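Local coordinates for SVS_variant_AS1 (Streptomyces sp. CWA1, PDB 6TJA), which probably acts as a spiroviolene synthase, a class I terpene cyclase that turns an acyclic prenyl diphosphate into a polycyclic diterpene, here as an engineered ancestral variant, at residues F59-F63 against T191-L195; R72-L78 against R136-F140; A152-W156 against L184-P190. All blocks are in the same frame, centred on the assembly; numbering follows the deposited sequence.

How the contacts relate
The three contacts sit in an all-helical class I terpene cyclase fold. Contact 1 spans the longest sequence range, joining helix 56-61 to helix 188-192 and the turn at F192-L195; contacts 2 and 3 both lie between its halves, and contact 2 closes before contact 3 opens. Contacts 1 and 2 have centres about 11 Å apart; F60 and M194 pack on T76. Contacts 1 and 3, centres about 13 Å apart, share helix 188-192. Contacts 2 and 3, centres about 18 Å apart, do not touch. A193 lies against A152 of helix 143-169 and M194 reaches T76 and F137, so one turn touches both other contacts: all three are packing within one helical core.

Contact 1. Residues F59-F63 against T191-L195; sequences FFARF and TFAML
A buried aromatic cluster joins helix 56-61 and the residues after it to helix 188-192 and the F192-L195 turn. The nearest CA pairs are F60–T191 at 8.5 Å and F63–L195 at 7.1 Å. F63 N hydrogen-bonds F60 O at 2.9 Å; F192 to L195 form a type I beta turn, with L195 N hydrogen-bonded to F192 O at 3.1 Å. F60 (chi1 t) brings CE1 to 3.4 Å from T191 O and CZ to 3.8 Å from M194 CB. M194 CE lies over the F60 face, 4.2 Å from its centroid, a CH-pi contact accompanied by a Met-aromatic one. F63 (chi1 m) sets CE2 3.7 Å from T191 CG2 and 3.6 Å from F192 CE1, the F63 and F192 rings forming an oblique pair at 46°. L195 CD2 reaches F63 O at 3.3 Å. T191 OG1 hydrogen-bonds G187 O, leaving its methyl to the phenylalanines, F59 CE2 lying 4.0 Å from CG2. Such apolar packing between these helices belongs to the class I terpene cyclase core.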
loop_
_atom_site.group_PDB
_atom_site.type_symbol
_atom_site.label_atom_id
_atom_site.label_comp_id
_atom_site.label_asym_id
_atom_site.label_seq_id
_atom_site.Cartn_x
_atom_site.Cartn_y
_atom_site.Cartn_z
ATOM N N PHE A 59 -23.585 5.907 8.802
ATOM C CA PHE A 59 -22.912 4.876 7.977
ATOM C C PHE A 59 -22.037 4.010 8.891
ATOM O O PHE A 59 -22.287 2.817 8.939
ATOM C CB PHE A 59 -22.146 5.537 6.833
ATOM C CG PHE A 59 -21.363 4.592 5.974
ATOM C CD1 PHE A 59 -21.953 3.992 4.885
ATOM C CD2 PHE A 59 -20.035 4.323 6.254
ATOM C CE1 PHE A 59 -21.223 3.127 4.083
ATOM C CE2 PHE A 59 -19.302 3.478 5.436
ATOM C CZ PHE A 59 -19.904 2.863 4.364
ATOM N N PHE A 60 -21.041 4.559 9.585
ATOM C CA PHE A 60 -20.031 3.709 10.248
ATOM C C PHE A 60 -20.547 3.185 11.597
ATOM O O PHE A 60 -20.017 2.157 12.033
ATOM C CB PHE A 60 -18.676 4.390 10.388
ATOM C CG PHE A 60 -17.569 3.365 10.515
ATOM C CD1 PHE A 60 -17.246 2.551 9.443
ATOM C CD2 PHE A 60 -16.909 3.170 11.712
ATOM C CE1 PHE A 60 -16.274 1.569 9.562
ATOM C CE2 PHE A 60 -15.901 2.229 11.811
ATOM C CZ PHE A 60 -15.580 1.438 10.737
ATOM N N ALA A 61 -21.571 3.817 12.185
ATOM C CA ALA A 61 -22.281 3.329 13.387
ATOM C C ALA A 61 -22.954 1.980 13.093
ATOM O O ALA A 61 -23.265 1.220 14.042
ATOM C CB ALA A 61 -23.275 4.385 13.841
ATOM N N ARG A 62 -23.213 1.705 11.818
ATOM C CA ARG A 62 -23.716 0.402 11.317
ATOM C C ARG A 62 -22.590 -0.629 11.136
ATOM O O ARG A 62 -22.900 -1.838 11.143
ATOM C CB ARG A 62 -24.469 0.612 10.011
ATOM C CG ARG A 62 -25.686 1.513 10.170
ATOM C CD ARG A 62 -26.200 1.820 8.771
ATOM N NE ARG A 62 -27.337 2.714 8.784
ATOM C CZ ARG A 62 -28.581 2.335 9.022
ATOM N NH1 ARG A 62 -28.860 1.060 9.231
ATOM N NH2 ARG A 62 -29.547 3.230 9.036
ATOM N N PHE A 63 -21.356 -0.196 11.009
ATOM C CA PHE A 63 -20.231 -1.099 10.866
ATOM C C PHE A 63 -19.757 -1.591 12.217
ATOM O O PHE A 63 -19.372 -2.693 12.346
ATOM C CB PHE A 63 -19.074 -0.404 10.161
ATOM C CG PHE A 63 -19.195 -0.375 8.687
ATOM C CD1 PHE A 63 -20.291 0.175 8.091
ATOM C CD2 PHE A 63 -18.221 -0.919 7.901
ATOM C CE1 PHE A 63 -20.417 0.194 6.739
ATOM C CE2 PHE A 63 -18.337 -0.911 6.543
ATOM C CZ PHE A 63 -19.431 -0.346 5.961
ATOM N N THR A 191 -11.997 1.562 4.863
ATOM C CA THR A 191 -13.277 1.525 5.617
ATOM C C THR A 191 -13.306 0.300 6.557
ATOM O O THR A 191 -13.556 0.455 7.787
ATOM C CB THR A 191 -14.503 1.559 4.690
ATOM O OG1 THR A 191 -14.427 2.740 3.911
ATOM C CG2 THR A 191 -15.819 1.584 5.434
ATOM N N PHE A 192 -13.056 -0.885 6.010
ATOM C CA PHE A 192 -13.121 -2.172 6.733
ATOM C C PHE A 192 -11.938 -2.273 7.708
ATOM O O PHE A 192 -12.089 -2.876 8.809
ATOM C CB PHE A 192 -13.280 -3.299 5.708
ATOM C CG PHE A 192 -14.701 -3.453 5.223
ATOM C CD1 PHE A 192 -15.679 -3.968 6.054
ATOM C CD2 PHE A 192 -15.091 -3.019 3.977
ATOM C CE1 PHE A 192 -16.991 -4.115 5.629
ATOM C CE2 PHE A 192 -16.406 -3.157 3.548
ATOM C CZ PHE A 192 -17.351 -3.717 4.372
ATOM N N ALA A 193 -10.806 -1.657 7.370
ATOM C CA ALA A 193 -9.580 -1.712 8.206
ATOM C C ALA A 193 -9.774 -0.838 9.454
ATOM O O ALA A 193 -8.912 -0.907 10.307
ATOM C CB ALA A 193 -8.347 -1.264 7.425
ATOM N N MET A 194 -10.827 -0.016 9.539
ATOM C CA MET A 194 -11.151 0.767 10.765
ATOM C C MET A 194 -12.034 -0.021 11.750
ATOM O O MET A 194 -12.246 0.499 12.844
ATOM C CB MET A 194 -11.892 2.054 10.423
ATOM C CG MET A 194 -11.096 3.000 9.582
ATOM S SD MET A 194 -11.934 4.560 9.591
ATOM C CE MET A 194 -13.390 4.244 8.600
ATOM N N LEU A 195 -12.513 -1.211 11.436
ATOM C CA LEU A 195 -13.337 -1.989 12.354
ATOM C C LEU A 195 -12.661 -2.253 13.695
ATOM O O LEU A 195 -13.206 -2.005 14.706
ATOM C CB LEU A 195 -13.804 -3.292 11.730
ATOM C CG LEU A 195 -14.915 -3.318 10.694
ATOM C CD1 LEU A 195 -15.061 -4.616 9.933
ATOM C CD2 LEU A 195 -16.247 -2.864 11.240
#

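Contact 2. Residues R72-L78 against R136-F140; sequences RLLATSL and RFRSF
Helices 70-91 and 126-140 run roughly antiparallel here (149° between directions), the axes of segments 72-78 and 136-140 approaching to 10.1 Å at a signed crossing angle of -149°. The CA register pairs R72 with F140 at 7.7 Å and A75 with R136 at 6.2 Å; the small A75 permits the closer approach.

Apolar packing centres on A75, whose CB points toward the partner helix and meets R136 CB at 3.8 Å, F137 CE1 at 3.8 Å and F140 CZ at 3.6 Å. F137 (chi1 m) presents its ring edge to the backbone, with CE1 3.7 Å from A75 C and 3.8 Å from T76 N. The same ring stands edge-to-face with F149.

A CH-pi contact covers the face of F140 (chi1 p): R72 CG lies 3.8 Å from the ring centroid, only 14° off the normal. R72 is otherwise extended (m, t, t), so its guanidinium passes beyond the ring, with NH2 2.7 Å from F140 O.

R136 (m, t, t) also lies along the interface. One face of its guanidinium takes L78 CD1, 3.9 Å from NE, and NH1 is 3.8 Å from L74 CD2.

Within helix 70-91, the hydroxyl of T76 turns back to the backbone, OG1 to R72 O at 3.0 Å. The chemistry is thus of aliphatic arginine stems on apolar partners, R72 CG on F140 and R136 CB on A75, with polar partners at their ends: R136 NE forms a salt bridge with D132 and R72 NH1 hydrogen-bonds I197 O, both outside the two segments.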
loop_
_atom_site.group_PDB
_atom_site.type_symbol
_atom_site.label_atom_id
_atom_site.label_comp_id
_atom_site.label_asym_id
_atom_site.label_seq_id
_atom_site.Cartn_x
_atom_site.Cartn_y
_atom_site.Cartn_z
ATOM N N ARG A 72 -13.668 6.209 19.755
ATOM C CA ARG A 72 -13.139 5.342 18.666
ATOM C C ARG A 72 -14.123 5.354 17.499
ATOM O O ARG A 72 -13.667 5.432 16.359
ATOM C CB ARG A 72 -12.876 3.923 19.151
ATOM C CG ARG A 72 -11.676 3.810 20.076
ATOM C CD ARG A 72 -11.619 2.390 20.595
ATOM N NE ARG A 72 -10.433 2.135 21.379
ATOM C CZ ARG A 72 -9.352 1.461 20.989
ATOM N NH1 ARG A 72 -9.196 0.999 19.746
ATOM N NH2 ARG A 72 -8.392 1.283 21.879
ATOM N N LEU A 73 -15.429 5.313 17.780
ATOM C CA LEU A 73 -16.468 5.359 16.727
ATOM C C LEU A 73 -16.439 6.745 16.091
ATOM O O LEU A 73 -16.718 6.847 14.879
ATOM C CB LEU A 73 -17.847 5.036 17.317
ATOM C CG LEU A 73 -19.002 5.091 16.328
ATOM C CD1 LEU A 73 -18.756 4.146 15.147
ATOM C CD2 LEU A 73 -20.304 4.758 17.008
ATOM N N LEU A 74 -16.142 7.785 16.880
ATOM C CA LEU A 74 -16.063 9.157 16.328
ATOM C C LEU A 74 -14.900 9.225 15.338
ATOM O O LEU A 74 -15.120 9.682 14.219
ATOM C CB LEU A 74 -15.899 10.199 17.442
ATOM C CG LEU A 74 -15.636 11.625 16.955
ATOM C CD1 LEU A 74 -16.729 12.069 15.983
ATOM C CD2 LEU A 74 -15.525 12.577 18.146
ATOM N N ALA A 75 -13.707 8.811 15.751
ATOM C CA ALA A 75 -12.477 8.958 14.943
ATOM C C ALA A 75 -12.659 8.220 13.607
ATOM O O ALA A 75 -12.412 8.819 12.542
ATOM C CB ALA A 75 -11.296 8.453 15.722
ATOM N N THR A 76 -13.139 6.980 13.645
ATOM C CA THR A 76 -13.355 6.172 12.415
ATOM C C THR A 76 -14.469 6.833 11.590
ATOM O O THR A 76 -14.276 6.967 10.381
ATOM C CB THR A 76 -13.601 4.710 12.780
ATOM O OG1 THR A 76 -14.730 4.680 13.649
ATOM C CG2 THR A 76 -12.405 4.078 13.455
ATOM N N SER A 77 -15.552 7.314 12.215
ATOM C CA SER A 77 -16.626 8.051 11.489
ATOM C C SER A 77 -16.053 9.289 10.777
ATOM O O SER A 77 -16.416 9.524 9.639
ATOM C CB SER A 77 -17.767 8.409 12.399
ATOM O OG SER A 77 -18.514 7.251 12.741
ATOM N N LEU A 78 -15.164 10.052 11.407
ATOM C CA LEU A 78 -14.525 11.238 10.758
ATOM C C LEU A 78 -13.858 10.835 9.438
ATOM O O LEU A 78 -14.050 11.534 8.419
ATOM C CB LEU A 78 -13.509 11.853 11.722
ATOM C CG LEU A 78 -14.109 12.454 12.995
ATOM C CD1 LEU A 78 -13.045 13.205 13.767
ATOM C CD2 LEU A 78 -15.272 13.374 12.667
ATOM N N ARG A 136 -5.716 10.816 16.237
ATOM C CA ARG A 136 -6.741 10.046 16.983
ATOM C C ARG A 136 -6.413 8.548 16.905
ATOM O O ARG A 136 -6.392 7.898 17.958
ATOM C CB ARG A 136 -8.133 10.382 16.446
ATOM C CG ARG A 136 -8.577 11.797 16.786
ATOM C CD ARG A 136 -9.797 12.257 16.023
ATOM N NE ARG A 136 -10.089 13.675 16.274
ATOM C CZ ARG A 136 -11.019 14.140 17.105
ATOM N NH1 ARG A 136 -11.796 13.341 17.814
ATOM N NH2 ARG A 136 -11.168 15.434 17.230
ATOM N N PHE A 137 -6.162 8.006 15.712
ATOM C CA PHE A 137 -5.959 6.547 15.510
ATOM C C PHE A 137 -4.751 6.113 16.321
ATOM O O PHE A 137 -4.802 5.038 16.888
ATOM C CB PHE A 137 -5.773 6.196 14.036
ATOM C CG PHE A 137 -7.029 6.211 13.206
ATOM C CD1 PHE A 137 -8.243 6.599 13.740
ATOM C CD2 PHE A 137 -6.979 5.857 11.872
ATOM C CE1 PHE A 137 -9.392 6.595 12.962
ATOM C CE2 PHE A 137 -8.129 5.831 11.104
ATOM C CZ PHE A 137 -9.335 6.193 11.652
ATOM N N ARG A 138 -3.714 6.939 16.390
ATOM C CA ARG A 138 -2.466 6.597 17.120
ATOM C C ARG A 138 -2.686 6.739 18.633
ATOM O O ARG A 138 -1.961 6.088 19.355
ATOM C CB ARG A 138 -1.302 7.489 16.673
ATOM C CG ARG A 138 -0.843 7.225 15.245
ATOM C CD ARG A 138 0.504 7.838 14.909
ATOM N NE ARG A 138 0.924 7.309 13.624
ATOM C CZ ARG A 138 0.702 7.873 12.426
ATOM N NH1 ARG A 138 0.074 9.036 12.315
ATOM N NH2 ARG A 138 1.162 7.265 11.343
ATOM N N SER A 139 -3.637 7.561 19.083
ATOM C CA SER A 139 -3.916 7.786 20.533
ATOM C C SER A 139 -4.462 6.501 21.168
ATOM O O SER A 139 -4.098 6.260 22.313
ATOM C CB SER A 139 -4.833 8.969 20.794
ATOM O OG SER A 139 -6.163 8.730 20.333
ATOM N N PHE A 140 -5.231 5.667 20.452
ATOM C CA PHE A 140 -5.849 4.468 21.087
ATOM C C PHE A 140 -5.727 3.178 20.262
ATOM O O PHE A 140 -5.998 2.121 20.849
ATOM C CB PHE A 140 -7.312 4.734 21.451
ATOM C CG PHE A 140 -8.099 5.484 20.411
ATOM C CD1 PHE A 140 -8.662 6.711 20.714
ATOM C CD2 PHE A 140 -8.273 4.956 19.152
ATOM C CE1 PHE A 140 -9.385 7.415 19.771
ATOM C CE2 PHE A 140 -9.002 5.658 18.206
ATOM C CZ PHE A 140 -9.555 6.885 18.519
#

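Contact 3. Residues A152-W156 against L184-P190; sequences AHRAW and LSAGGEP
Segment 152-156 is continuous helix, whereas segment 184-190 is broken: after the helix that includes L184 and S185, the chain turns at G187, and helix 188-192 begins. The nearest CA pairs, A152–P190 at 4.6 Å and W156–L184 at 4.5 Å, are very close, so the two backbones come into direct contact.

L184 comes first. Its O lies 3.2 Å from W156 CA in a CA-H...O contact, its CB 3.5 Å from A155 O, and its CD2 3.9 Å from A155 CB. At S185 the carbonyl O stands 3.6 Å from W156 CD1, near the indole plane; a water donates to S185 O at 2.7 Å and accepts from W156 NE1 at 3.0 Å. With chi1 t, the W156 indole lies beside S185 and G187. G187, with phi/psi of 85/15, leaves helical geometry and at the same time occupies the N-cap position of the next helix; its CA is 3.5 Å from W156 CD1. E189 points its CB toward A152, the two CB atoms 3.9 Å apart, while its carboxylate makes a salt bridge with R214. A152 CB lies 3.5 Å from both E189 C and P190 N. P190 closes the segment, CD 3.8 Å from W156 CB and CB 4.0 Å from H153 N.

A break like this is consistent with the kinked helix G of class I terpene cyclases, which borders the active-site cavity. Helix 70-91 lies alongside, its engineered L83 against W156 and engineered F79 against P190; helix 211-231 packs on A186 and E189, and R154 of the second subunit reaches A155 and L184.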
loop_
_atom_site.group_PDB
_atom_site.type_symbol
_atom_site.label_atom_id
_atom_site.label_comp_id
_atom_site.label_asym_id
_atom_site.label_seq_id
_atom_site.Cartn_x
_atom_site.Cartn_y
_atom_site.Cartn_z
ATOM N N ALA A 152 -4.093 -0.049 3.895
ATOM C CA ALA A 152 -5.429 -0.105 3.259
ATOM C C ALA A 152 -5.653 1.201 2.485
ATOM O O ALA A 152 -6.175 1.142 1.331
ATOM C CB ALA A 152 -6.520 -0.331 4.292
ATOM N N HIS A 153 -5.217 2.298 3.085
ATOM C CA HIS A 153 -5.290 3.626 2.551
ATOM C C HIS A 153 -4.502 3.803 1.260
ATOM O O HIS A 153 -4.990 4.359 0.338
ATOM C CB HIS A 153 -4.827 4.600 3.605
ATOM C CG HIS A 153 -5.162 6.023 3.335
ATOM N ND1 HIS A 153 -4.350 6.851 2.607
ATOM C CD2 HIS A 153 -6.173 6.793 3.780
ATOM C CE1 HIS A 153 -4.857 8.059 2.595
ATOM N NE2 HIS A 153 -5.960 8.051 3.301
ATOM N N ARG A 154 -3.281 3.313 1.221
ATOM C CA ARG A 154 -2.509 3.394 0.022
ATOM C C ARG A 154 -3.148 2.516 -1.037
ATOM O O ARG A 154 -3.137 2.861 -2.156
ATOM C CB ARG A 154 -1.036 3.022 0.200
ATOM C CG ARG A 154 -0.279 3.156 -1.112
ATOM C CD ARG A 154 1.224 3.261 -1.091
ATOM N NE ARG A 154 1.734 2.707 0.101
ATOM C CZ ARG A 154 2.445 3.316 1.012
ATOM N NH1 ARG A 154 2.886 4.520 0.882
ATOM N NH2 ARG A 154 2.771 2.625 2.040
ATOM N N ALA A 155 -3.724 1.401 -0.639
ATOM C CA ALA A 155 -4.366 0.473 -1.600
ATOM C C ALA A 155 -5.524 1.204 -2.301
ATOM O O ALA A 155 -5.578 1.140 -3.538
ATOM C CB ALA A 155 -4.790 -0.796 -0.910
ATOM N N TRP A 156 -6.342 1.955 -1.538
ATOM C CA TRP A 156 -7.481 2.737 -2.078
ATOM C C TRP A 156 -6.975 3.828 -3.035
ATOM O O TRP A 156 -7.543 3.966 -4.161
ATOM C CB TRP A 156 -8.336 3.298 -0.939
ATOM C CG TRP A 156 -9.092 4.529 -1.318
ATOM C CD1 TRP A 156 -10.097 4.624 -2.230
ATOM C CD2 TRP A 156 -8.902 5.854 -0.789
ATOM N NE1 TRP A 156 -10.516 5.914 -2.337
ATOM C CE2 TRP A 156 -9.815 6.692 -1.454
ATOM C CE3 TRP A 156 -8.038 6.412 0.152
ATOM C CZ2 TRP A 156 -9.902 8.053 -1.186
ATOM C CZ3 TRP A 156 -8.114 7.758 0.403
ATOM C CH2 TRP A 156 -9.015 8.566 -0.281
ATOM N N LEU A 184 -10.381 -1.602 -4.978
ATOM C CA LEU A 184 -9.527 -0.573 -4.349
ATOM C C LEU A 184 -10.209 0.805 -4.347
ATOM O O LEU A 184 -10.172 1.470 -3.297
ATOM C CB LEU A 184 -8.209 -0.577 -5.125
ATOM C CG LEU A 184 -7.391 -1.866 -5.049
ATOM C CD1 LEU A 184 -6.029 -1.656 -5.694
ATOM C CD2 LEU A 184 -7.220 -2.321 -3.588
ATOM N N SER A 185 -10.717 1.266 -5.503
ATOM C CA SER A 185 -11.070 2.685 -5.777
ATOM C C SER A 185 -12.338 3.096 -5.025
ATOM O O SER A 185 -12.537 4.304 -4.801
ATOM C CB SER A 185 -11.236 2.930 -7.234
ATOM O OG SER A 185 -12.326 2.186 -7.741
ATOM N N ALA A 186 -13.178 2.142 -4.644
ATOM C CA ALA A 186 -14.444 2.440 -3.926
ATOM C C ALA A 186 -14.207 2.697 -2.434
ATOM O O ALA A 186 -15.156 3.076 -1.824
ATOM C CB ALA A 186 -15.476 1.352 -4.140
ATOM N N GLY A 187 -12.999 2.551 -1.876
ATOM C CA GLY A 187 -12.693 2.966 -0.487
ATOM C C GLY A 187 -13.024 1.945 0.615
ATOM O O GLY A 187 -12.987 2.331 1.835
ATOM N N GLY A 188 -13.263 0.687 0.235
ATOM C CA GLY A 188 -13.653 -0.405 1.133
ATOM C C GLY A 188 -12.482 -0.904 1.963
ATOM O O GLY A 188 -12.738 -1.368 3.071
ATOM N N GLU A 189 -11.252 -0.874 1.437
ATOM C CA GLU A 189 -10.077 -1.380 2.188
ATOM C C GLU A 189 -9.912 -0.579 3.466
ATOM O O GLU A 189 -9.914 -1.171 4.536
ATOM C CB GLU A 189 -8.797 -1.398 1.358
ATOM C CG GLU A 189 -8.777 -2.543 0.370
ATOM C CD GLU A 189 -8.509 -3.937 0.913
ATOM O OE1 GLU A 189 -8.360 -4.104 2.130
ATOM O OE2 GLU A 189 -8.431 -4.861 0.089
ATOM N N PRO A 190 -9.698 0.755 3.403
ATOM C CA PRO A 190 -9.523 1.558 4.611
ATOM C C PRO A 190 -10.800 1.673 5.456
ATOM O O PRO A 190 -10.657 1.850 6.633
ATOM C CB PRO A 190 -9.044 2.886 4.016
ATOM C CG PRO A 190 -9.741 2.956 2.692
ATOM C CD PRO A 190 -9.580 1.557 2.178
HETATM O O HOH W 1 -12.935 6.774 -3.892
#